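Local structure of DNA topoisomerase 2-associated protein PAT1 (5LMG) at residues 49-54 and 100-105; 306-311 and 347-352. The protein activates mRNA decapping and represses translation in yeast, its C-terminal domain directly contacting the decapping enzyme Dcp2 and the exonuclease Xrn1. The protein carries 2 engineered substitutions. All coordinates share one frame; numbering follows the deposited sequence.

Contact 1. Residues 49-54 and 100-105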
# COMPACT_ATOMS: atom_id res chain seq x y z
N LYS A 49 2.77 -28.80 6.58
CA LYS A 49 2.56 -29.38 7.91
C LYS A 49 3.51 -28.80 8.97
O LYS A 49 3.11 -28.68 10.13
CB LYS A 49 2.63 -30.92 7.87
CG LYS A 49 1.36 -31.55 7.31
CD LYS A 49 1.45 -33.06 7.22
CE LYS A 49 0.28 -33.63 6.44
NZ LYS A 49 0.33 -35.11 6.38
N PHE A 50 4.73 -28.41 8.56
CA PHE A 50 5.72 -27.81 9.46
C PHE A 50 5.32 -26.37 9.84
O PHE A 50 5.40 -26.02 11.02
CB PHE A 50 7.13 -27.87 8.82
CG PHE A 50 8.18 -27.03 9.50
CD1 PHE A 50 8.67 -27.37 10.76
CD2 PHE A 50 8.70 -25.89 8.89
CE1 PHE A 50 9.64 -26.59 11.39
CE2 PHE A 50 9.67 -25.11 9.52
CZ PHE A 50 10.13 -25.47 10.77
N ILE A 51 4.87 -25.57 8.85
CA ILE A 51 4.44 -24.18 9.06
C ILE A 51 3.14 -24.14 9.91
O ILE A 51 3.08 -23.36 10.88
CB ILE A 51 4.35 -23.39 7.71
CG1 ILE A 51 5.75 -23.29 7.00
CG2 ILE A 51 3.71 -22.01 7.88
CD1 ILE A 51 6.94 -22.60 7.78
N LEU A 52 2.16 -25.03 9.61
CA LEU A 52 0.91 -25.14 10.37
C LEU A 52 1.18 -25.53 11.83
O LEU A 52 0.50 -25.03 12.72
CB LEU A 52 -0.10 -26.08 9.71
CG LEU A 52 -0.73 -25.59 8.40
CD1 LEU A 52 -1.54 -26.68 7.74
CD2 LEU A 52 -1.59 -24.34 8.61
N GLU A 53 2.23 -26.35 12.06
CA GLU A 53 2.68 -26.77 13.39
C GLU A 53 3.30 -25.57 14.11
O GLU A 53 3.03 -25.38 15.30
CB GLU A 53 3.69 -27.93 13.30
CG GLU A 53 4.03 -28.55 14.64
CD GLU A 53 5.28 -29.42 14.67
OE1 GLU A 53 6.36 -28.92 14.27
OE2 GLU A 53 5.19 -30.58 15.14
N LEU A 54 4.10 -24.75 13.39
CA LEU A 54 4.74 -23.55 13.96
C LEU A 54 3.69 -22.55 14.42
O LEU A 54 3.86 -21.97 15.50
CB LEU A 54 5.72 -22.89 12.98
CG LEU A 54 7.04 -23.63 12.66
CD1 LEU A 54 7.99 -22.71 11.92
CD2 LEU A 54 7.72 -24.17 13.94
N LEU A 100 2.94 -16.14 7.41
CA LEU A 100 2.16 -15.01 6.93
C LEU A 100 1.30 -15.36 5.70
O LEU A 100 0.48 -14.54 5.29
CB LEU A 100 3.10 -13.82 6.65
CG LEU A 100 3.22 -12.73 7.73
CD1 LEU A 100 3.79 -13.27 9.01
CD2 LEU A 100 4.13 -11.61 7.26
N SER A 101 1.48 -16.56 5.11
CA SER A 101 0.67 -17.08 3.99
C SER A 101 -0.68 -17.56 4.51
O SER A 101 -1.59 -17.75 3.72
CB SER A 101 1.35 -18.27 3.32
OG SER A 101 2.49 -17.90 2.57
N PHE A 102 -0.80 -17.81 5.83
CA PHE A 102 -2.02 -18.32 6.47
C PHE A 102 -2.73 -17.24 7.28
O PHE A 102 -2.06 -16.45 7.96
CB PHE A 102 -1.70 -19.53 7.35
CG PHE A 102 -1.13 -20.71 6.58
CD1 PHE A 102 -1.97 -21.64 5.98
CD2 PHE A 102 0.25 -20.87 6.46
CE1 PHE A 102 -1.44 -22.71 5.25
CE2 PHE A 102 0.78 -21.94 5.72
CZ PHE A 102 -0.07 -22.86 5.13
N ASP A 103 -4.08 -17.20 7.22
CA ASP A 103 -4.90 -16.22 7.97
C ASP A 103 -4.62 -16.27 9.46
O ASP A 103 -4.55 -15.22 10.10
CB ASP A 103 -6.40 -16.42 7.72
CG ASP A 103 -6.77 -16.40 6.27
OD1 ASP A 103 -6.49 -15.37 5.60
OD2 ASP A 103 -7.33 -17.40 5.79
N LYS A 104 -4.45 -17.50 10.01
CA LYS A 104 -4.12 -17.74 11.42
C LYS A 104 -2.80 -17.04 11.82
O LYS A 104 -2.76 -16.38 12.86
CB LYS A 104 -4.10 -19.24 11.73
CG LYS A 104 -4.73 -19.55 13.07
CD LYS A 104 -4.74 -21.03 13.38
CE LYS A 104 -4.98 -21.26 14.85
NZ LYS A 104 -5.12 -22.71 15.15
N GLY A 105 -1.78 -17.12 10.96
CA GLY A 105 -0.50 -16.42 11.15
C GLY A 105 -0.68 -14.91 11.19
O GLY A 105 -0.23 -14.26 12.13
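Near the N-terminal end of the mostly helical Pat1 C-terminal domain, whose family belongs to the TPR clan, F102, at the N-cap position just before helix 103-114, lies against helix 48-70 and meets I51 and L52. The two backbones stay well separated, with CA of L52 and CA of F102 8.4 Å apart, and the F102 side chain bridges the two. With CG anti to the carbonyl carbon of F102 (chi1 -62°), the ring reaches across to the helix. L52 lays its CD2 methyl over one ring face, 3.9 Å from the centroid and 18° off the normal, a CH-pi contact displaced toward the rim. I51 takes the other half of the ring with its CG2 branch, which arrives obliquely; its CG1 arm leads away from F102. Both aliphatic side chains cross the phenylalanine at about a right angle. K48 and I55 of the same helix also touch the F102 side chain, while I51 packs further against S98 and M99 of helix 95-99. Two residues on, K104 makes a salt bridge to E56, a polar tie between the same two helices. Were the ring cut back to an alanine here, L52 CD2 and I51 CG2 would probably lose their aromatic partner, and a gap would open between the two helices. The closest approach is I51 CG2 to F102 CE2, at 3.6 Å.

Contact 2. Residues 306-311 and 347-352; sequences ATINEA and QDLNLF. With EDO (1,2-ethanediol), chain M.
The hydroxyl of T307 is held from two sources: it hydrogen-bonds to the carbonyl oxygen of E303, one turn earlier in its own helix, and OG1 accepts a bond of 3.2 Å from O2 of a 1,2-ethanediol probably left from crystallisation. The diol also rests on the aliphatic part of E310, whose CG lies 3.6 Å from C1 of the diol. Across to the second helix the chemistry turns wholly apolar. L349 points toward helix 290-322, and its CD2 methyl meets CG1 of I308 at 3.8 Å, the two side chains crossing at a slant. CG of L349 stands anti to its backbone N (chi1 176°), which carries the branched end over to I308. T307 adds a looser touch, its CG2 lying 4.4 Å from CB of L349. Here too the backbones come nearest, CA of T307 and CA of L349 being 7.7 Å apart. The pair belongs to the long helical hairpin of helices 290-322 and 329-355. W278 of helix 275-286 touches both T307 and L349, I304 adds to the cover of L349, and Y360 of strand 358-361 packs on I308.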
# COMPACT_ATOMS: atom_id res chain seq x y z
N ALA A 306 -7.42 10.47 -18.13
CA ALA A 306 -8.42 9.41 -18.03
C ALA A 306 -9.34 9.65 -16.81
O ALA A 306 -10.56 9.51 -16.95
CB ALA A 306 -7.75 8.05 -17.92
N THR A 307 -8.77 10.07 -15.65
CA THR A 307 -9.50 10.37 -14.42
C THR A 307 -10.42 11.58 -14.61
O THR A 307 -11.56 11.55 -14.13
CB THR A 307 -8.55 10.53 -13.21
OG1 THR A 307 -7.82 9.31 -13.04
CG2 THR A 307 -9.29 10.82 -11.91
N ILE A 308 -9.92 12.65 -15.27
CA ILE A 308 -10.67 13.87 -15.59
C ILE A 308 -11.87 13.51 -16.49
O ILE A 308 -12.98 14.00 -16.25
CB ILE A 308 -9.74 14.96 -16.21
CG1 ILE A 308 -8.80 15.57 -15.13
CG2 ILE A 308 -10.55 16.08 -16.93
CD1 ILE A 308 -7.62 16.37 -15.70
N ASN A 309 -11.65 12.63 -17.50
CA ASN A 309 -12.72 12.20 -18.41
C ASN A 309 -13.82 11.46 -17.66
O ASN A 309 -15.00 11.72 -17.91
CB ASN A 309 -12.18 11.36 -19.56
CG ASN A 309 -11.31 12.11 -20.56
OD1 ASN A 309 -11.47 13.31 -20.83
ND2 ASN A 309 -10.40 11.39 -21.18
N GLU A 310 -13.43 10.57 -16.71
CA GLU A 310 -14.37 9.82 -15.88
C GLU A 310 -15.20 10.76 -14.99
O GLU A 310 -16.42 10.60 -14.92
CB GLU A 310 -13.66 8.75 -15.04
CG GLU A 310 -13.03 7.62 -15.85
CD GLU A 310 -13.97 6.66 -16.56
OE1 GLU A 310 -14.71 5.93 -15.87
OE2 GLU A 310 -13.90 6.59 -17.81
N ALA A 311 -14.54 11.77 -14.40
CA ALA A 311 -15.18 12.78 -13.54
C ALA A 311 -16.16 13.63 -14.36
O ALA A 311 -17.27 13.85 -13.89
CB ALA A 311 -14.13 13.66 -12.89
N GLN A 347 -11.14 14.59 -5.41
CA GLN A 347 -10.35 14.54 -4.18
C GLN A 347 -9.09 13.69 -4.30
O GLN A 347 -8.03 14.13 -3.85
CB GLN A 347 -11.20 14.09 -2.98
CG GLN A 347 -12.25 15.11 -2.53
CD GLN A 347 -13.42 14.47 -1.81
OE1 GLN A 347 -13.33 13.36 -1.26
NE2 GLN A 347 -14.55 15.16 -1.80
N ASP A 348 -9.19 12.48 -4.91
CA ASP A 348 -8.05 11.57 -5.08
C ASP A 348 -6.99 12.19 -5.99
O ASP A 348 -5.81 12.17 -5.65
CB ASP A 348 -8.50 10.19 -5.60
CG ASP A 348 -9.35 9.38 -4.62
OD1 ASP A 348 -9.46 9.79 -3.44
OD2 ASP A 348 -9.91 8.35 -5.05
N LEU A 349 -7.43 12.80 -7.10
CA LEU A 349 -6.53 13.47 -8.03
C LEU A 349 -5.91 14.74 -7.39
O LEU A 349 -4.70 14.93 -7.51
CB LEU A 349 -7.25 13.78 -9.36
CG LEU A 349 -6.48 14.58 -10.43
CD1 LEU A 349 -5.18 13.88 -10.86
CD2 LEU A 349 -7.37 14.86 -11.63
N ASN A 350 -6.71 15.55 -6.67
CA ASN A 350 -6.20 16.76 -6.00
C ASN A 350 -5.21 16.46 -4.87
O ASN A 350 -4.36 17.29 -4.61
CB ASN A 350 -7.32 17.69 -5.54
CG ASN A 350 -7.83 18.54 -6.67
OD1 ASN A 350 -7.05 19.13 -7.43
ND2 ASN A 350 -9.14 18.61 -6.83
N LEU A 351 -5.28 15.26 -4.26
CA LEU A 351 -4.30 14.83 -3.25
C LEU A 351 -2.89 14.86 -3.89
O LEU A 351 -1.95 15.40 -3.30
CB LEU A 351 -4.64 13.40 -2.73
CG LEU A 351 -3.64 12.73 -1.75
CD1 LEU A 351 -3.44 13.56 -0.47
CD2 LEU A 351 -4.12 11.34 -1.36
N PHE A 352 -2.79 14.35 -5.13
CA PHE A 352 -1.56 14.30 -5.91
C PHE A 352 -1.17 15.68 -6.45
O PHE A 352 -0.04 16.10 -6.24
CB PHE A 352 -1.66 13.27 -7.04
CG PHE A 352 -0.57 13.30 -8.09
CD1 PHE A 352 0.77 13.16 -7.73
CD2 PHE A 352 -0.89 13.42 -9.44
CE1 PHE A 352 1.78 13.16 -8.71
CE2 PHE A 352 0.12 13.43 -10.41
CZ PHE A 352 1.44 13.28 -10.04
C1 EDO M . -9.85 6.80 -14.49
O1 EDO M . -8.94 5.72 -14.61
C2 EDO M . -10.69 6.73 -13.18
O2 EDO M . -9.95 7.20 -12.06

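How the contacts relate
Contacts 1 and 2 lie on opposite sides of the chain's centre, their own centres about 41 Å apart and their nearest atoms about 26 Å apart, and they share no helix. Each is partly buried, with one buried residue among the three that touch, and neither has a hydrogen bond between its segments. Contact 1 sets a helix against the loop leading into another helix and relies on an aromatic ring; contact 2 joins two continuing helices through aliphatic branches alone. Polar chemistry differs too: a salt bridge ties the helices next to contact 1, whereas in contact 2 the T307 hydroxyl turns to E303 and a bound diol and not to the other helix.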